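Local atomic coordinates of 2-methyl-aconitate isomerase (Shewanella oneidensis, PDB entry 5K87), a protein that catalyses the cis-trans isomerisation of 2-methyl-aconitate in the 2-methylcitrate cycle through which propionate is broken down. Residues 232-237 / 284-289; 291-296 / 307-312; 325-330 / 353-358. The protein carries 1 engineered substitution. All blocks are in the same frame, centred on the assembly; numbering follows the deposited sequence. Where two conformers were deposited one is given.

Contact 1: 232-237 / 284-289; sequences EDLGYT and IAFVAP
Y236 and F286 meet as two rings lying nearly parallel (planes 24° apart) but slid so far past each other that they barely overlap. Their centroids are 5.2 Å apart, and CD2 of Y236 stands over one face of F286, displaced toward the rim. The closest approach of these two residues comes from the base of the tyrosine, with Y236 CB 3.9 Å from F286 CE2. On F286, CG lies between the backbone N and the carbonyl carbon (chi1 58°), which lifts the ring off the strand toward Y236. L234 adds a second apolar touch lower on the phenylalanine, its CD1 resting 4.0 Å from F286 CB. Further along, A288 CB packs against the carbonyl T237 O at 3.3 Å.

No direct hydrogen bond joins the two segments; a water does so instead, accepting from E232 N at 3.1 Å and donating to V287 O at 3.0 Å. The chain turn between them helps to bring L234 and Y236 to the strand. The bond from G235 N to E232 O (3.1 Å) closes the 3-10 turn, and G235 takes a positive phi of 78° as the chain leaves it. T237 is tied in turn to what follows, its N bonding E240 OE2 and its OG1 that of T239.

The loop thus lies beside strand 283-288, which runs between strands 225-230 and 308-314, while helix 249-266 brings F255 against both L234 and Y236.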
loop_
_atom_site.group_PDB
_atom_site.type_symbol
_atom_site.label_atom_id
_atom_site.label_comp_id
_atom_site.label_asym_id
_atom_site.label_seq_id
_atom_site.Cartn_x
_atom_site.Cartn_y
_atom_site.Cartn_z
ATOM N N GLU A 232 21.058 16.024 16.489
ATOM C CA GLU A 232 22.484 16.262 16.279
ATOM C C GLU A 232 23.361 15.175 16.887
ATOM O O GLU A 232 24.458 14.920 16.393
ATOM C CB GLU A 232 22.903 17.642 16.800
ATOM C CG GLU A 232 22.856 17.794 18.307
ATOM C CD GLU A 232 23.384 19.143 18.768
ATOM O OE1 GLU A 232 23.803 19.943 17.906
ATOM O OE2 GLU A 232 23.378 19.403 19.989
ATOM N N ASP A 233 22.878 14.523 17.941
ATOM C CA ASP A 233 23.622 13.429 18.562
ATOM C C ASP A 233 23.699 12.198 17.661
ATOM O O ASP A 233 24.491 11.286 17.906
ATOM C CB ASP A 233 23.018 13.058 19.918
ATOM C CG ASP A 233 23.174 14.162 20.946
ATOM O OD1 ASP A 233 23.987 15.088 20.719
ATOM O OD2 ASP A 233 22.489 14.099 21.986
ATOM N N LEU A 234 22.869 12.179 16.624
ATOM C CA LEU A 234 22.855 11.104 15.643
ATOM C C LEU A 234 23.441 11.550 14.309
ATOM O O LEU A 234 23.480 10.774 13.353
ATOM C CB LEU A 234 21.419 10.629 15.419
ATOM C CG LEU A 234 20.666 10.119 16.644
ATOM C CD1 LEU A 234 19.172 10.079 16.362
ATOM C CD2 LEU A 234 21.182 8.747 17.034
ATOM N N GLY A 235 23.892 12.798 14.238
ATOM C CA GLY A 235 24.400 13.358 12.996
ATOM C C GLY A 235 23.297 13.765 12.028
ATOM O O GLY A 235 23.540 13.933 10.830
ATOM N N TYR A 236 22.079 13.921 12.546
ATOM C CA TYR A 236 20.940 14.383 11.747
ATOM C C TYR A 236 20.637 15.845 12.050
ATOM O O TYR A 236 21.142 16.396 13.030
ATOM C CB TYR A 236 19.702 13.511 11.999
ATOM C CG TYR A 236 19.861 12.092 11.499
ATOM C CD1 TYR A 236 20.135 11.832 10.161
ATOM C CD2 TYR A 236 19.732 11.012 12.361
ATOM C CE1 TYR A 236 20.283 10.531 9.694
ATOM C CE2 TYR A 236 19.882 9.713 11.904
ATOM C CZ TYR A 236 20.159 9.481 10.571
ATOM O OH TYR A 236 20.305 8.189 10.115
ATOM N N THR A 237 19.811 16.467 11.212
ATOM C CA THR A 237 19.422 17.857 11.420
ATOM C C THR A 237 17.974 17.990 11.861
ATOM O O THR A 237 17.572 19.041 12.346
ATOM C CB THR A 237 19.586 18.672 10.144
ATOM O OG1 THR A 237 18.667 18.185 9.162
ATOM C CG2 THR A 237 21.006 18.547 9.612
ATOM N N ILE A 284 10.716 5.434 19.159
ATOM C CA ILE A 284 11.895 6.288 19.217
ATOM C C ILE A 284 11.762 7.427 18.208
ATOM O O ILE A 284 11.261 7.236 17.093
ATOM C CB ILE A 284 13.202 5.477 19.006
ATOM C CG1 ILE A 284 14.441 6.356 19.203
ATOM C CG2 ILE A 284 13.203 4.740 17.666
ATOM C CD1 ILE A 284 15.710 5.547 19.416
ATOM N N ALA A 285 12.185 8.616 18.621
ATOM C CA ALA A 285 12.053 9.826 17.821
ATOM C C ALA A 285 13.243 10.737 18.050
ATOM O O ALA A 285 13.925 10.657 19.078
ATOM C CB ALA A 285 10.768 10.551 18.172
ATOM N N PHE A 286 13.500 11.607 17.090
ATOM C CA PHE A 286 14.556 12.593 17.252
ATOM C C PHE A 286 14.045 14.003 16.992
ATOM O O PHE A 286 13.131 14.206 16.184
ATOM C CB PHE A 286 15.838 12.241 16.473
ATOM C CG PHE A 286 15.664 12.056 14.986
ATOM C CD1 PHE A 286 15.265 10.832 14.465
ATOM C CD2 PHE A 286 15.984 13.076 14.102
ATOM C CE1 PHE A 286 15.148 10.647 13.096
ATOM C CE2 PHE A 286 15.872 12.890 12.734
ATOM C CZ PHE A 286 15.453 11.674 12.234
ATOM N N VAL A 287 14.625 14.966 17.712
ATOM C CA VAL A 287 14.096 16.325 17.749
ATOM C C VAL A 287 15.178 17.348 17.422
ATOM O O VAL A 287 16.370 17.082 17.591
ATOM C CB VAL A 287 13.493 16.664 19.145
ATOM C CG1 VAL A 287 12.457 15.630 19.539
ATOM C CG2 VAL A 287 14.581 16.768 20.223
ATOM N N ALA A 288 14.755 18.520 16.966
ATOM C CA ALA A 288 15.679 19.606 16.683
ATOM C C ALA A 288 14.938 20.931 16.713
ATOM O O ALA A 288 13.714 20.964 16.571
ATOM C CB ALA A 288 16.328 19.406 15.327
ATOM N N PRO A 289 15.678 22.041 16.903
ATOM C CA PRO A 289 15.034 23.355 16.783
ATOM C C PRO A 289 14.529 23.595 15.358
ATOM O O PRO A 289 14.933 22.880 14.441
ATOM C CB PRO A 289 16.179 24.329 17.115
ATOM C CG PRO A 289 17.149 23.525 17.922
ATOM C CD PRO A 289 17.087 22.149 17.339
HETATM O O HOH W 1 19.148 18.302 17.321
#

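Contact 2: 291-296 / 307-312; sequences KSYASS and DLLVRA
L309, near the start of strand 308-314, packs against K291 and Y293, at the start of the small antiparallel pair of strands 293-294 and 300-301, a feature set against strand 308-314 in a protein of the diaminopimelate epimerase clan. Its two methyls have separate partners. L309 CD1 lies 4.0 Å from K291 CB, whose long chain then extends away, whereas L309 CD2 reaches 3.6 Å from Y293 CE1. CD2 also lies near K291 O, a carbonyl that sits in the plane of the tyrosine ring at its edge and is buried with no hydrogen-bond partner in the model. The leucine and tyrosine run roughly antiparallel to one another, so they touch along their flanks.

Two residues on, R311 supplies the polar half of the contact, a cation-pi interaction with Y293. R311 CZ stands 4.4 Å from the centroid of the Y293 ring, 26° off the normal, but the guanidinium is not laid flat: the two planes are 76° apart, and an edge of the group is directed at the ring face. A bend at chi2 (58°) turns the arginine chain toward the tyrosine. The guanidinium has further anchors, since NE donates to E240 O and NH1 makes a weak bond to G356 O. Y293 is likewise fixed at its far end, where OH bonds H357 O.

A leucine in place of Y293 would probably leave H357 O without its hydroxyl partner and strip the guanidinium of the aromatic face that meets its positive charge. In the existing arrangement the nearest approach is that of R311 NH2, offset toward the rim of the ring and 3.3 Å from Y293 CE2.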
loop_
_atom_site.group_PDB
_atom_site.type_symbol
_atom_site.label_atom_id
_atom_site.label_comp_id
_atom_site.label_asym_id
_atom_site.label_seq_id
_atom_site.Cartn_x
_atom_site.Cartn_y
_atom_site.Cartn_z
ATOM N N LYS A 291 13.930 24.556 11.612
ATOM C CA LYS A 291 14.805 24.722 10.468
ATOM C C LYS A 291 13.929 24.511 9.246
ATOM O O LYS A 291 13.038 23.654 9.250
ATOM C CB LYS A 291 15.960 23.715 10.515
ATOM C CG LYS A 291 17.034 23.942 9.465
ATOM C CD LYS A 291 18.196 22.969 9.630
ATOM C CE LYS A 291 19.342 23.332 8.695
ATOM N NZ LYS A 291 20.477 22.368 8.778
ATOM N N SER A 292 14.169 25.299 8.205
ATOM C CA SER A 292 13.382 25.213 6.984
ATOM C C SER A 292 13.694 23.932 6.219
ATOM O O SER A 292 14.832 23.464 6.219
ATOM C CB SER A 292 13.659 26.429 6.095
ATOM O OG SER A 292 12.880 26.393 4.913
ATOM N N TYR A 293 12.680 23.360 5.577
ATOM C CA TYR A 293 12.883 22.191 4.728
ATOM C C TYR A 293 11.721 21.990 3.770
ATOM O O TYR A 293 10.615 22.473 4.003
ATOM C CB TYR A 293 13.070 20.917 5.562
ATOM C CG TYR A 293 11.855 20.527 6.378
ATOM C CD1 TYR A 293 11.610 21.124 7.611
ATOM C CD2 TYR A 293 10.962 19.549 5.930
ATOM C CE1 TYR A 293 10.510 20.782 8.370
ATOM C CE2 TYR A 293 9.847 19.202 6.687
ATOM C CZ TYR A 293 9.632 19.819 7.907
ATOM O OH TYR A 293 8.546 19.492 8.682
ATOM N N ALA A 294 11.984 21.269 2.687
ATOM C CA ALA A 294 10.931 20.829 1.785
ATOM C C ALA A 294 10.345 19.542 2.342
ATOM O O ALA A 294 11.076 18.603 2.655
ATOM C CB ALA A 294 11.481 20.602 0.385
ATOM N N SER A 295 9.026 19.509 2.484
ATOM C CA SER A 295 8.347 18.307 2.954
ATOM C C SER A 295 8.287 17.289 1.831
ATOM O O SER A 295 8.672 17.563 0.691
ATOM C CB SER A 295 6.931 18.637 3.396
ATOM O OG SER A 295 6.106 18.827 2.261
ATOM N N SER A 296 7.782 16.106 2.153
ATOM C CA SER A 296 7.668 15.030 1.179
ATOM C C SER A 296 6.727 15.362 0.022
ATOM O O SER A 296 6.774 14.713 -1.019
ATOM C CB SER A 296 7.193 13.756 1.870
ATOM O OG SER A 296 5.936 13.977 2.477
ATOM N N ASP A 307 7.585 25.269 15.900
ATOM C CA ASP A 307 8.286 25.452 17.162
ATOM C C ASP A 307 9.467 24.496 17.303
ATOM O O ASP A 307 10.390 24.751 18.077
ATOM C CB ASP A 307 7.323 25.261 18.332
ATOM C CG ASP A 307 6.218 26.285 18.338
ATOM O OD1 ASP A 307 6.525 27.481 18.537
ATOM O OD2 ASP A 307 5.046 25.907 18.147
ATOM N N LEU A 308 9.430 23.381 16.575
ATOM C CA LEU A 308 10.512 22.393 16.598
ATOM C C LEU A 308 10.294 21.395 15.467
ATOM O O LEU A 308 9.246 21.399 14.818
ATOM C CB LEU A 308 10.587 21.656 17.947
ATOM C CG LEU A 308 9.510 20.601 18.222
ATOM C CD1 LEU A 308 9.970 19.684 19.339
ATOM C CD2 LEU A 308 8.168 21.224 18.585
ATOM N N LEU A 309 11.295 20.556 15.232
ATOM C CA LEU A 309 11.202 19.451 14.284
ATOM C C LEU A 309 11.185 18.149 15.054
ATOM O O LEU A 309 11.940 17.979 16.017
ATOM C CB LEU A 309 12.419 19.447 13.371
ATOM C CG LEU A 309 12.638 20.744 12.601
ATOM C CD1 LEU A 309 13.823 20.586 11.673
ATOM C CD2 LEU A 309 11.397 21.160 11.833
ATOM N N VAL A 310 10.324 17.219 14.638
ATOM C CA VAL A 310 10.338 15.875 15.196
ATOM C C VAL A 310 10.166 14.850 14.092
ATOM O O VAL A 310 9.270 14.973 13.251
ATOM C CB VAL A 310 9.226 15.644 16.248
ATOM C CG1 VAL A 310 9.444 14.298 16.939
ATOM C CG2 VAL A 310 9.178 16.772 17.283
ATOM N N ARG A 311 11.034 13.847 14.103
ATOM C CA ARG A 311 10.928 12.689 13.221
ATOM C C ARG A 311 10.792 11.477 14.122
ATOM O O ARG A 311 11.467 11.395 15.146
ATOM C CB ARG A 311 12.191 12.561 12.381
ATOM C CG ARG A 311 12.079 13.135 10.983
ATOM C CD ARG A 311 11.699 14.603 10.948
ATOM N NE ARG A 311 11.821 15.106 9.585
ATOM C CZ ARG A 311 11.317 16.257 9.151
ATOM N NH1 ARG A 311 10.658 17.067 9.970
ATOM N NH2 ARG A 311 11.494 16.605 7.892
ATOM N N ALA A 312 9.936 10.525 13.768
ATOM C CA ALA A 312 9.782 9.334 14.595
ATOM C C ALA A 312 9.861 8.075 13.761
ATOM O O ALA A 312 9.557 8.091 12.563
ATOM C CB ALA A 312 8.469 9.372 15.349
#

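Contact 3: 325-330 / 353-358; sequences TAAVAI and VRFGHP
I330, the main helical partner of F355, is held in its helix by a backbone bond in which its N donates to A326 O at 2.8 Å. Across to strand 353-357 the contact is wholly apolar, and it centres on the phenylalanine ring. I330 CD1 comes down over one face, 3.8 Å from the F355 ring centroid and 14° off the normal, a well-formed CH-pi contact. The other branch of the isoleucine works nearer the root of the ring, with I330 CG2 3.7 Å from F355 CD2.

This two-pronged approach, from one side of the ring, follows from the isoleucine torsions. CG1 lies beside the backbone N (chi1 -67°) and continues extended to CD1, while CG2 is anti to that N; CD1 thereby lies over the ring and CG2 beyond its rim, beside F355 CD2. One helical turn earlier, A327 meets the same ring from another side: its CB lies at the edge, close to the ring plane, 4.0 Å from F355 CZ. The ring is therefore bounded both over a face and at its rim by residues three apart on one side of the helix. V353, two residues before F355 on the strand, extends the patch more loosely, its CG2 4.3 Å from I330 CG2.

All four side chains are buried, and M322, L308, L362 and V364 also pack on F355. I330 in turn reaches V310 and F228, so helix 324-334 touches strands 225-230, 308-314 and 352-357. The helix starts at G324, a substrate-binding residue, and T325 OG1 bonds the malonate ion. A helix packed against several strands, with its N-terminal end at the ligand, is consistent with the helix-centred barrel of the diaminopimelate epimerase fold.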
loop_
_atom_site.group_PDB
_atom_site.type_symbol
_atom_site.label_atom_id
_atom_site.label_comp_id
_atom_site.label_asym_id
_atom_site.label_seq_id
_atom_site.Cartn_x
_atom_site.Cartn_y
_atom_site.Cartn_z
ATOM N N THR A 325 -0.248 8.988 18.499
ATOM C CA THR A 325 0.227 8.750 19.862
ATOM C C THR A 325 1.524 9.504 20.153
ATOM O O THR A 325 1.681 10.111 21.228
ATOM C CB THR A 325 0.468 7.270 20.109
ATOM O OG1 THR A 325 1.313 6.775 19.069
ATOM C CG2 THR A 325 -0.853 6.501 20.122
ATOM N N ALA A 326 2.452 9.472 19.202
ATOM C CA ALA A 326 3.706 10.184 19.363
ATOM C C ALA A 326 3.465 11.685 19.389
ATOM O O ALA A 326 4.175 12.403 20.089
ATOM C CB ALA A 326 4.670 9.814 18.262
ATOM N N ALA A 327 2.469 12.169 18.651
ATOM C CA ALA A 327 2.116 13.580 18.697
ATOM C C ALA A 327 1.672 13.982 20.106
ATOM O O ALA A 327 2.008 15.069 20.573
ATOM C CB ALA A 327 1.042 13.914 17.662
ATOM N N VAL A 328 0.918 13.114 20.775
ATOM C CA VAL A 328 0.567 13.336 22.170
ATOM C C VAL A 328 1.820 13.382 23.051
ATOM O O VAL A 328 1.940 14.256 23.918
ATOM C CB VAL A 328 -0.403 12.268 22.685
ATOM C CG1 VAL A 328 -0.564 12.365 24.198
ATOM C CG2 VAL A 328 -1.747 12.398 21.965
ATOM N N ALA A 329 2.758 12.467 22.832
ATOM C CA ALA A 329 3.997 12.467 23.598
ATOM C C ALA A 329 4.790 13.755 23.364
ATOM O O ALA A 329 5.386 14.303 24.302
ATOM C CB ALA A 329 4.839 11.239 23.250
ATOM N N ILE A 330 4.812 14.239 22.124
ATOM C CA ILE A 330 5.499 15.479 21.776
ATOM C C ILE A 330 4.865 16.663 22.496
ATOM O O ILE A 330 5.562 17.463 23.128
ATOM C CB ILE A 330 5.488 15.731 20.254
ATOM C CG1 ILE A 330 6.341 14.688 19.539
ATOM C CG2 ILE A 330 6.007 17.142 19.927
ATOM C CD1 ILE A 330 6.052 14.582 18.051
ATOM N N VAL A 353 2.446 23.211 20.802
ATOM C CA VAL A 353 3.519 23.358 19.832
ATOM C C VAL A 353 3.045 22.899 18.473
ATOM O O VAL A 353 2.210 21.988 18.358
ATOM C CB VAL A 353 4.798 22.552 20.194
ATOM C CG1 VAL A 353 5.556 23.212 21.345
ATOM C CG2 VAL A 353 4.475 21.078 20.477
ATOM N N ARG A 354 3.577 23.535 17.441
ATOM C CA ARG A 354 3.451 23.032 16.089
ATOM C C ARG A 354 4.806 22.475 15.726
ATOM O O ARG A 354 5.813 23.190 15.772
ATOM C CB ARG A 354 3.062 24.146 15.116
ATOM C CG ARG A 354 2.803 23.641 13.706
ATOM C CD ARG A 354 2.292 24.740 12.781
ATOM N NE ARG A 354 0.905 25.094 13.060
ATOM C CZ ARG A 354 -0.142 24.396 12.630
ATOM N NH1 ARG A 354 0.041 23.300 11.901
ATOM N NH2 ARG A 354 -1.373 24.792 12.931
ATOM N N PHE A 355 4.854 21.197 15.379
ATOM C CA PHE A 355 6.123 20.598 15.012
ATOM C C PHE A 355 6.143 20.213 13.539
ATOM O O PHE A 355 5.098 19.941 12.929
ATOM C CB PHE A 355 6.474 19.411 15.921
ATOM C CG PHE A 355 5.494 18.266 15.847
ATOM C CD1 PHE A 355 5.648 17.257 14.902
ATOM C CD2 PHE A 355 4.425 18.193 16.722
ATOM C CE1 PHE A 355 4.745 16.196 14.837
ATOM C CE2 PHE A 355 3.521 17.137 16.660
ATOM C CZ PHE A 355 3.680 16.135 15.714
ATOM N N GLY A 356 7.341 20.201 12.972
ATOM C CA GLY A 356 7.528 19.778 11.603
ATOM C C GLY A 356 7.956 18.327 11.521
ATOM O O GLY A 356 8.955 17.926 12.117
ATOM N N HIS A 357 7.186 17.555 10.759
ATOM C CA HIS A 357 7.464 16.151 10.483
ATOM C C HIS A 357 7.695 15.997 8.964
ATOM O O HIS A 357 7.649 16.984 8.231
ATOM C CB HIS A 357 6.316 15.274 11.014
ATOM C CG HIS A 357 4.967 15.628 10.478
ATOM N ND1 HIS A 357 4.567 15.335 9.188
ATOM C CD2 HIS A 357 3.908 16.225 11.077
ATOM C CE1 HIS A 357 3.322 15.746 9.020
ATOM N NE2 HIS A 357 2.898 16.288 10.147
ATOM N N PRO A 358 7.989 14.779 8.472
ATOM C CA PRO A 358 8.340 14.707 7.046
ATOM C C PRO A 358 7.271 15.196 6.074
ATOM O O PRO A 358 7.629 15.662 4.997
ATOM C CB PRO A 358 8.639 13.220 6.847
ATOM C CG PRO A 358 9.205 12.813 8.160
ATOM C CD PRO A 358 8.320 13.519 9.160
#

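Neighbouring strands join the three contacts. Contacts 1 and 2, centred about 11 Å apart, are linked by the antiparallel pairing of strands 283-288 and 308-314, where A288 O and L309 N are 2.8 Å apart. Contacts 2 and 3, centred about 10 Å apart, meet along the parallel pairing of strands 308-314 and 352-357, beside which D307 N lies 2.7 Å from R354 O. Contacts 1 and 3 do not touch (nearest atoms about 6 Å). Contact 3 lies nearest the ligand, with the A327 side chain about 8 Å from malonate and 7 Å from that of M323, a probable proton donor/acceptor. The side chains of R311 and F286 lie about 8 and 9 Å from that of substrate-binding H319.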